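Local coordinates for protein glucoamylase (Thermoanaerobacterium thermosaccharolyticum, PDB 1LF6) that hydrolyses starch-type glucans from their non-reducing ends, splitting off terminal alpha-1,4-linked glucose units one by one and releasing beta-D-glucose, at residues A[65-70]-A[316-321]; A[83-88]-A[115-120]; A[335-340]-A[647-652]. One frame throughout, in Å; residues are numbered along the deposited sequence.

Interaction 1. Residues A[65-70]-A[316-321]; sequences PTIDTA and AYIASL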
loop_
_atom_site.group_PDB
_atom_site.type_symbol
_atom_site.label_atom_id
_atom_site.label_comp_id
_atom_site.label_asym_id
_atom_site.label_seq_id
_atom_site.Cartn_x
_atom_site.Cartn_y
_atom_site.Cartn_z
ATOM N N PRO A 65 -14.322 9.003 -3.546
ATOM C CA PRO A 65 -13.786 10.168 -2.837
ATOM C C PRO A 65 -13.004 9.774 -1.586
ATOM O O PRO A 65 -12.567 10.636 -0.820
ATOM C CB PRO A 65 -15.040 10.948 -2.497
ATOM C CG PRO A 65 -15.978 9.846 -2.113
ATOM C CD PRO A 65 -15.738 8.791 -3.186
ATOM N N THR A 66 -12.850 8.471 -1.378
ATOM C CA THR A 66 -12.116 7.963 -0.226
ATOM C C THR A 66 -11.003 7.058 -0.730
ATOM O O THR A 66 -11.092 6.503 -1.826
ATOM C CB THR A 66 -13.016 7.150 0.715
ATOM O OG1 THR A 66 -13.564 6.042 -0.003
ATOM C CG2 THR A 66 -14.148 8.016 1.267
ATOM N N ILE A 67 -9.966 6.893 0.082
ATOM C CA ILE A 67 -8.825 6.082 -0.311
ATOM C C ILE A 67 -9.117 4.582 -0.458
ATOM O O ILE A 67 -8.261 3.832 -0.910
ATOM C CB ILE A 67 -7.644 6.317 0.665
ATOM C CG1 ILE A 67 -6.324 5.967 -0.019
ATOM C CG2 ILE A 67 -7.855 5.518 1.951
ATOM C CD1 ILE A 67 -5.113 6.420 0.770
ATOM N N ASP A 68 -10.319 4.144 -0.087
ATOM C CA ASP A 68 -10.671 2.731 -0.230
ATOM C C ASP A 68 -11.771 2.555 -1.277
ATOM O O ASP A 68 -12.401 1.500 -1.367
ATOM C CB ASP A 68 -11.103 2.132 1.116
ATOM C CG ASP A 68 -12.498 2.558 1.539
ATOM O OD1 ASP A 68 -12.954 3.643 1.119
ATOM O OD2 ASP A 68 -13.137 1.806 2.311
ATOM N N THR A 69 -11.988 3.596 -2.076
ATOM C CA THR A 69 -12.996 3.547 -3.131
ATOM C C THR A 69 -12.336 3.698 -4.503
ATOM O O THR A 69 -12.131 4.814 -4.992
ATOM C CB THR A 69 -14.055 4.657 -2.953
ATOM O OG1 THR A 69 -14.566 4.612 -1.618
ATOM C CG2 THR A 69 -15.221 4.450 -3.926
ATOM N N ALA A 70 -11.976 2.569 -5.104
ATOM C CA ALA A 70 -11.360 2.571 -6.422
ATOM C C ALA A 70 -12.501 2.700 -7.423
ATOM O O ALA A 70 -13.546 2.071 -7.269
ATOM C CB ALA A 70 -10.595 1.278 -6.649
ATOM N N ALA A 316 -6.749 7.567 9.348
ATOM C CA ALA A 316 -6.938 6.244 8.761
ATOM C C ALA A 316 -5.899 5.966 7.673
ATOM O O ALA A 316 -6.103 6.308 6.513
ATOM C CB ALA A 316 -8.333 6.135 8.179
ATOM N N TYR A 317 -4.782 5.353 8.048
ATOM C CA TYR A 317 -3.737 5.030 7.083
ATOM C C TYR A 317 -3.888 3.575 6.657
ATOM O O TYR A 317 -3.963 2.681 7.501
ATOM C CB TYR A 317 -2.358 5.266 7.704
ATOM C CG TYR A 317 -2.015 6.733 7.812
ATOM C CD1 TYR A 317 -1.467 7.417 6.730
ATOM C CD2 TYR A 317 -2.309 7.456 8.970
ATOM C CE1 TYR A 317 -1.222 8.786 6.791
ATOM C CE2 TYR A 317 -2.070 8.832 9.042
ATOM C CZ TYR A 317 -1.531 9.486 7.949
ATOM O OH TYR A 317 -1.321 10.850 8.001
ATOM N N ILE A 318 -3.940 3.340 5.351
ATOM C CA ILE A 318 -4.100 1.984 4.841
ATOM C C ILE A 318 -2.782 1.232 4.695
ATOM O O ILE A 318 -1.702 1.818 4.773
ATOM C CB ILE A 318 -4.850 1.976 3.492
ATOM C CG1 ILE A 318 -4.074 2.776 2.446
ATOM C CG2 ILE A 318 -6.251 2.557 3.675
ATOM C CD1 ILE A 318 -4.647 2.646 1.044
ATOM N N ALA A 319 -2.885 -0.074 4.478
ATOM C CA ALA A 319 -1.717 -0.939 4.351
ATOM C C ALA A 319 -0.987 -0.802 3.017
ATOM O O ALA A 319 0.241 -0.872 2.968
ATOM C CB ALA A 319 -2.130 -2.391 4.580
ATOM N N SER A 320 -1.741 -0.623 1.939
ATOM C CA SER A 320 -1.157 -0.475 0.612
ATOM C C SER A 320 -2.198 -0.006 -0.393
ATOM O O SER A 320 -3.327 -0.501 -0.408
ATOM C CB SER A 320 -0.564 -1.802 0.140
ATOM O OG SER A 320 -0.010 -1.659 -1.158
ATOM N N LEU A 321 -1.821 0.947 -1.238
ATOM C CA LEU A 321 -2.750 1.449 -2.236
ATOM C C LEU A 321 -2.680 0.577 -3.489
ATOM O O LEU A 321 -2.448 1.068 -4.586
ATOM C CB LEU A 321 -2.429 2.909 -2.581
ATOM C CG LEU A 321 -3.533 3.695 -3.303
ATOM C CD1 LEU A 321 -4.805 3.721 -2.458
ATOM C CD2 LEU A 321 -3.050 5.112 -3.568
#

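Interaction 2. Residues A[83-88]-A[115-120]; sequences KSFVPD and KGRYRI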
loop_
_atom_site.group_PDB
_atom_site.type_symbol
_atom_site.label_atom_id
_atom_site.label_comp_id
_atom_site.label_asym_id
_atom_site.label_seq_id
_atom_site.Cartn_x
_atom_site.Cartn_y
_atom_site.Cartn_z
ATOM N N LYS A 83 -3.280 -0.434 -40.468
ATOM C CA LYS A 83 -3.084 -1.471 -41.470
ATOM C C LYS A 83 -2.860 -2.864 -40.892
ATOM O O LYS A 83 -3.593 -3.796 -41.214
ATOM C CB LYS A 83 -1.898 -1.111 -42.364
ATOM C CG LYS A 83 -2.008 0.249 -43.026
ATOM C CD LYS A 83 -0.761 0.561 -43.835
ATOM C CE LYS A 83 -0.836 1.948 -44.440
ATOM N NZ LYS A 83 0.401 2.268 -45.199
ATOM N N SER A 84 -1.848 -3.008 -40.043
ATOM C CA SER A 84 -1.544 -4.312 -39.467
ATOM C C SER A 84 -1.366 -4.380 -37.949
ATOM O O SER A 84 -2.259 -4.840 -37.238
ATOM C CB SER A 84 -0.304 -4.892 -40.150
ATOM O OG SER A 84 0.766 -3.961 -40.133
ATOM N N PHE A 85 -0.218 -3.927 -37.451
ATOM C CA PHE A 85 0.064 -3.988 -36.016
ATOM C C PHE A 85 -0.830 -3.133 -35.115
ATOM O O PHE A 85 -1.321 -2.074 -35.513
ATOM C CB PHE A 85 1.539 -3.644 -35.760
ATOM C CG PHE A 85 1.882 -2.201 -35.999
ATOM C CD1 PHE A 85 1.593 -1.232 -35.043
ATOM C CD2 PHE A 85 2.504 -1.811 -37.179
ATOM C CE1 PHE A 85 1.916 0.101 -35.256
ATOM C CE2 PHE A 85 2.832 -0.479 -37.403
ATOM C CZ PHE A 85 2.538 0.477 -36.438
ATOM N N VAL A 86 -1.029 -3.620 -33.892
ATOM C CA VAL A 86 -1.844 -2.945 -32.884
ATOM C C VAL A 86 -1.227 -3.179 -31.502
ATOM O O VAL A 86 -1.592 -4.130 -30.811
ATOM C CB VAL A 86 -3.290 -3.495 -32.867
ATOM C CG1 VAL A 86 -4.108 -2.787 -31.802
ATOM C CG2 VAL A 86 -3.933 -3.316 -34.229
ATOM N N PRO A 87 -0.269 -2.327 -31.091
ATOM C CA PRO A 87 0.369 -2.483 -29.778
ATOM C C PRO A 87 -0.311 -1.768 -28.613
ATOM O O PRO A 87 -0.758 -0.627 -28.731
ATOM C CB PRO A 87 1.780 -1.956 -30.019
ATOM C CG PRO A 87 1.539 -0.853 -30.967
ATOM C CD PRO A 87 0.564 -1.471 -31.957
ATOM N N ASP A 88 -0.378 -2.475 -27.488
ATOM C CA ASP A 88 -0.952 -1.969 -26.246
ATOM C C ASP A 88 0.271 -1.514 -25.459
ATOM O O ASP A 88 1.125 -2.330 -25.121
ATOM C CB ASP A 88 -1.679 -3.106 -25.521
ATOM C CG ASP A 88 -2.216 -2.701 -24.146
ATOM O OD1 ASP A 88 -3.102 -3.420 -23.634
ATOM O OD2 ASP A 88 -1.758 -1.690 -23.572
ATOM N N LYS A 115 9.190 -2.324 -30.532
ATOM C CA LYS A 115 9.610 -2.431 -31.923
ATOM C C LYS A 115 10.180 -1.108 -32.429
ATOM O O LYS A 115 10.466 -0.951 -33.616
ATOM C CB LYS A 115 8.431 -2.888 -32.785
ATOM C CG LYS A 115 7.945 -4.281 -32.413
ATOM C CD LYS A 115 6.684 -4.667 -33.165
ATOM C CE LYS A 115 6.214 -6.060 -32.770
ATOM N NZ LYS A 115 4.941 -6.432 -33.446
ATOM N N GLY A 116 10.343 -0.163 -31.506
ATOM C CA GLY A 116 10.901 1.138 -31.829
ATOM C C GLY A 116 10.199 1.946 -32.900
ATOM O O GLY A 116 10.853 2.623 -33.695
ATOM N N ARG A 117 8.873 1.896 -32.921
ATOM C CA ARG A 117 8.110 2.639 -33.913
ATOM C C ARG A 117 7.556 3.933 -33.331
ATOM O O ARG A 117 7.447 4.939 -34.031
ATOM C CB ARG A 117 6.969 1.771 -34.451
ATOM C CG ARG A 117 7.455 0.490 -35.120
ATOM C CD ARG A 117 6.322 -0.477 -35.413
ATOM N NE ARG A 117 5.534 -0.767 -34.215
ATOM C CZ ARG A 117 4.743 -1.827 -34.073
ATOM N NH1 ARG A 117 4.632 -2.715 -35.052
ATOM N NH2 ARG A 117 4.057 -1.992 -32.952
ATOM N N TYR A 118 7.217 3.910 -32.047
ATOM C CA TYR A 118 6.669 5.092 -31.396
ATOM C C TYR A 118 7.194 5.286 -29.977
ATOM O O TYR A 118 7.921 4.448 -29.440
ATOM C CB TYR A 118 5.141 5.013 -31.347
ATOM C CG TYR A 118 4.627 3.884 -30.486
ATOM C CD1 TYR A 118 4.420 2.609 -31.017
ATOM C CD2 TYR A 118 4.393 4.075 -29.123
ATOM C CE1 TYR A 118 3.992 1.553 -30.209
ATOM C CE2 TYR A 118 3.969 3.026 -28.308
ATOM C CZ TYR A 118 3.773 1.769 -28.857
ATOM O OH TYR A 118 3.373 0.729 -28.051
ATOM N N ARG A 119 6.803 6.406 -29.378
ATOM C CA ARG A 119 7.192 6.747 -28.017
ATOM C C ARG A 119 6.121 7.658 -27.444
ATOM O O ARG A 119 5.710 8.625 -28.084
ATOM C CB ARG A 119 8.537 7.475 -28.005
ATOM C CG ARG A 119 9.018 7.867 -26.613
ATOM C CD ARG A 119 10.083 8.939 -26.696
ATOM N NE ARG A 119 11.281 8.461 -27.374
ATOM C CZ ARG A 119 12.156 9.251 -27.987
ATOM N NH1 ARG A 119 13.222 8.728 -28.575
ATOM N NH2 ARG A 119 11.956 10.562 -28.023
ATOM N N ILE A 120 5.654 7.340 -26.244
ATOM C CA ILE A 120 4.637 8.154 -25.596
ATOM C C ILE A 120 5.183 8.658 -24.266
ATOM O O ILE A 120 5.683 7.878 -23.454
ATOM C CB ILE A 120 3.342 7.346 -25.341
ATOM C CG1 ILE A 120 2.771 6.837 -26.669
ATOM C CG2 ILE A 120 2.315 8.217 -24.632
ATOM C CD1 ILE A 120 1.479 6.044 -26.529
#

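Interaction 3. Residues A[335-340]-A[647-652]; sequences GGYHLV and DSASPL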
loop_
_atom_site.group_PDB
_atom_site.type_symbol
_atom_site.label_atom_id
_atom_site.label_comp_id
_atom_site.label_asym_id
_atom_site.label_seq_id
_atom_site.Cartn_x
_atom_site.Cartn_y
_atom_site.Cartn_z
ATOM N N GLY A 335 -10.436 -4.810 -1.863
ATOM C CA GLY A 335 -9.719 -3.798 -1.107
ATOM C C GLY A 335 -9.185 -4.370 0.195
ATOM O O GLY A 335 -9.384 -3.794 1.267
ATOM N N GLY A 336 -8.516 -5.517 0.099
ATOM C CA GLY A 336 -7.957 -6.161 1.274
ATOM C C GLY A 336 -6.945 -5.291 1.997
ATOM O O GLY A 336 -7.025 -5.126 3.213
ATOM N N TYR A 337 -5.992 -4.732 1.256
ATOM C CA TYR A 337 -4.974 -3.874 1.854
ATOM C C TYR A 337 -5.463 -2.438 2.050
ATOM O O TYR A 337 -4.720 -1.583 2.534
ATOM C CB TYR A 337 -3.696 -3.876 1.001
ATOM C CG TYR A 337 -2.872 -5.137 1.135
ATOM C CD1 TYR A 337 -3.323 -6.350 0.614
ATOM C CD2 TYR A 337 -1.652 -5.126 1.815
ATOM C CE1 TYR A 337 -2.585 -7.519 0.770
ATOM C CE2 TYR A 337 -0.906 -6.291 1.976
ATOM C CZ TYR A 337 -1.381 -7.483 1.451
ATOM O OH TYR A 337 -0.661 -8.642 1.607
ATOM N N HIS A 338 -6.711 -2.173 1.672
ATOM C CA HIS A 338 -7.274 -0.835 1.831
ATOM C C HIS A 338 -7.985 -0.741 3.173
ATOM O O HIS A 338 -8.926 0.033 3.339
ATOM C CB HIS A 338 -8.253 -0.512 0.701
ATOM C CG HIS A 338 -7.615 -0.474 -0.651
ATOM N ND1 HIS A 338 -7.216 -1.612 -1.320
ATOM C CD2 HIS A 338 -7.279 0.566 -1.449
ATOM C CE1 HIS A 338 -6.662 -1.276 -2.471
ATOM N NE2 HIS A 338 -6.687 0.042 -2.574
ATOM N N LEU A 339 -7.524 -1.545 4.125
ATOM C CA LEU A 339 -8.090 -1.558 5.461
ATOM C C LEU A 339 -7.069 -0.956 6.412
ATOM O O LEU A 339 -5.912 -0.754 6.043
ATOM C CB LEU A 339 -8.425 -2.993 5.882
ATOM C CG LEU A 339 -9.519 -3.663 5.049
ATOM C CD1 LEU A 339 -9.605 -5.148 5.379
ATOM C CD2 LEU A 339 -10.844 -2.968 5.320
ATOM N N VAL A 340 -7.504 -0.665 7.632
ATOM C CA VAL A 340 -6.627 -0.078 8.633
ATOM C C VAL A 340 -6.276 -1.111 9.689
ATOM O O VAL A 340 -7.159 -1.671 10.338
ATOM C CB VAL A 340 -7.304 1.137 9.340
ATOM C CG1 VAL A 340 -6.332 1.777 10.334
ATOM C CG2 VAL A 340 -7.757 2.164 8.310
ATOM N N ASP A 647 4.332 -10.133 -7.545
ATOM C CA ASP A 647 3.131 -9.354 -7.797
ATOM C C ASP A 647 2.397 -9.061 -6.490
ATOM O O ASP A 647 1.194 -8.801 -6.476
ATOM C CB ASP A 647 2.188 -10.069 -8.764
ATOM C CG ASP A 647 1.317 -9.088 -9.534
ATOM O OD1 ASP A 647 1.842 -8.458 -10.483
ATOM O OD2 ASP A 647 0.124 -8.919 -9.178
ATOM N N SER A 648 3.141 -9.111 -5.394
ATOM C CA SER A 648 2.587 -8.850 -4.077
ATOM C C SER A 648 2.243 -7.370 -3.965
ATOM O O SER A 648 2.557 -6.574 -4.858
ATOM C CB SER A 648 3.606 -9.230 -3.004
ATOM O OG SER A 648 4.818 -8.525 -3.211
ATOM N N ALA A 649 1.595 -7.004 -2.868
ATOM C CA ALA A 649 1.213 -5.623 -2.643
ATOM C C ALA A 649 2.416 -4.679 -2.726
ATOM O O ALA A 649 3.536 -5.032 -2.349
ATOM C CB ALA A 649 0.542 -5.489 -1.270
ATOM N N SER A 650 2.166 -3.485 -3.250
ATOM C CA SER A 650 3.177 -2.438 -3.354
ATOM C C SER A 650 2.450 -1.149 -3.729
ATOM O O SER A 650 1.547 -1.147 -4.561
ATOM C CB SER A 650 4.219 -2.768 -4.416
ATOM O OG SER A 650 3.756 -2.384 -5.694
ATOM N N PRO A 651 2.812 -0.035 -3.084
ATOM C CA PRO A 651 3.827 0.029 -2.022
ATOM C C PRO A 651 3.327 -0.552 -0.701
ATOM O O PRO A 651 2.168 -0.346 -0.336
ATOM C CB PRO A 651 4.116 1.533 -1.915
ATOM C CG PRO A 651 2.814 2.166 -2.328
ATOM C CD PRO A 651 2.397 1.311 -3.510
ATOM N N LEU A 652 4.183 -1.292 0.008
ATOM C CA LEU A 652 3.793 -1.827 1.315
ATOM C C LEU A 652 4.201 -0.726 2.282
ATOM O O LEU A 652 5.386 -0.543 2.573
ATOM C CB LEU A 652 4.536 -3.131 1.652
ATOM C CG LEU A 652 4.110 -3.791 2.972
ATOM C CD1 LEU A 652 2.657 -4.243 2.873
ATOM C CD2 LEU A 652 4.991 -4.982 3.289
HETATM O O HOH W 1 0.759 -9.153 -1.265
#

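Interaction 1. Residues A[65-70]-A[316-321]
I67 and I318 meet branch to branch, and L321 closes on I67 at an angle; all three side chains are buried and the contact between them is purely apolar. I67 and I318 reach toward each other tip to tip, in two pairs: methyl CG2 of I67 lies 3.8 Å from CG2 of I318, and CD1 of I67 lies 3.8 Å from CD1 of I318. The long arm of I67 stands anti to its own nitrogen (chi1 -157°), which carries CG1 and CD1 out toward 316-321. In I318 CG1 sits between N and the carbonyl carbon (chi1 60°), leaving CG2 beside the backbone N, where it meets CG2 of I67. L321 uses one methyl: its CD1 touches CG1 of I67 at 3.6 Å and also lies 3.8 Å from the carbonyl O of I67.

The contact joins two domains. Residues 65-70 form the bend between the neighbouring antiparallel strands 58-63 and 70-80 of the N-terminal beta-sandwich, whereas 316-321 belongs to a long loop of the (alpha/alpha) barrel, between helices 296-306 and 342-355. W51 on strand 51-55 packs against both I67 and L321.

Hydrogen bonds shape the bend itself. It is a type I beta turn from T66 to T69, closed by T69 N to T66 O at 3.1 Å, with I67 at its second position. On the other flank of the turn, T66 OG1 donates to D68 OD1 at 2.7 Å, arriving nearly in line with the C-O bond, and the carboxylate is led away from the barrel loop. Two further polar bonds reach outside: I67 N is held by the carboxylate of D310, and I318 O accepts from the side-chain amide of N653.

Interaction 2. Residues A[83-88]-A[115-120]
R117 lays its guanidinium flat on the ring of F85 in a cation-pi stack that ties a loop of the N-terminal beta-sandwich to the turn of a neighbouring beta hairpin. The two planes are 23° apart, and CZ of R117 stands 3.5 Å from the centroid of the F85 ring, well over the face. The overlap is shifted: NH1 of R117 lies over the ring's root, 3.0 Å from CG of F85, a tight approach, while NH2 leans toward CD1. Further back along the arginine, CD comes over the same face in a CH-pi contact.

P87 fits in beside the stack. Its CG touches R117 NH2 obliquely at 3.4 Å, and the same carbon lies 3.5 Å from CE1 of Y118, whose side chain runs alongside the proline, pointing the other way. One proline carbon thus touches both the arginine's end and the tyrosine ring.

The arginine is set in place from several directions. A bend at chi3 (-54°) folds its end over F85, and K115 CD lies over the rim of the opposite guanidinium face, 3.3 Å above the plane. NE forms a salt bridge with D113, which lies across the hairpin turn at the end of strand 107-113, just before the chain returns as strand 118-126. That negative charge would probably balance the cation while leaving its face to the ring. Y149 touches both F85 and R117.

Beyond this, D88, following P87, caps the first turn of helix 89-92 and forms a salt bridge with K76; backbone bonding of P87 to V79 holds it along strand 70-80. The buried OH of Y118 has no polar partner in the model and lies 3.7 Å from CB of P87.

Interaction 3. Residues A[335-340]-A[647-652]
The hydroxyl of Y337 is gripped by three groups: E636 OE1, Y581 OH and a water that donates to Y337 OH at 3.2 Å. The same water accepts from the backbone N of A649 at 2.8 Å, so it bridges the two segments. Both are loops of the (alpha/alpha) barrel of family 15 glycosidases: 335-340 leads into helix 342-355, while the loop 647-652 runs into helix 653-668, with L652 at its N-cap position. This places the contact beside the probable active site: the Y337 side chain lies about 5 Å from that of W325, a probable substrate-binding residue, and about 7 Å from that of E438, the probable proton donor.

The methyl of A649 sits over one face of the tyrosine ring. Its CB stands 3.8 Å from the Y337 centroid, 17° off the ring normal, a CH-pi contact displaced toward the CE2 side of the rim. Y337 CG lies anti to the carbonyl carbon (chi1 -75°), which swings the ring toward A649. The three polar partners fix where the hydroxyl lies and so the direction of the side chain; turning of the ring would be hindered instead by A649 CB on its face and by methyl CD1 of L652, which approaches the edge, near the ring plane, 4.2 Å from Y337 CE2.

How the interactions relate
Interactions 1 and 3 adjoin, their centres 9 Å apart, and share polar bonds: S320 OG probably bonds to P651 O at 2.7 Å and S320 N to Y337 O at 3.2 Å. S320 of 316-321 thus reaches both loops of interaction 3, linking the domain interface to the edge of the probable active site, while I67 O packs on H338 CD2. Interaction 1 takes no part in that site; interaction 3 lies beside it, Y337 being near W325 and E438. Interaction 2 is remote, its centre 35 Å from that of interaction 1 and 33 Å from that of interaction 3, within the beta-sandwich. In sequence it is nested inside the loop that interaction 1 closes.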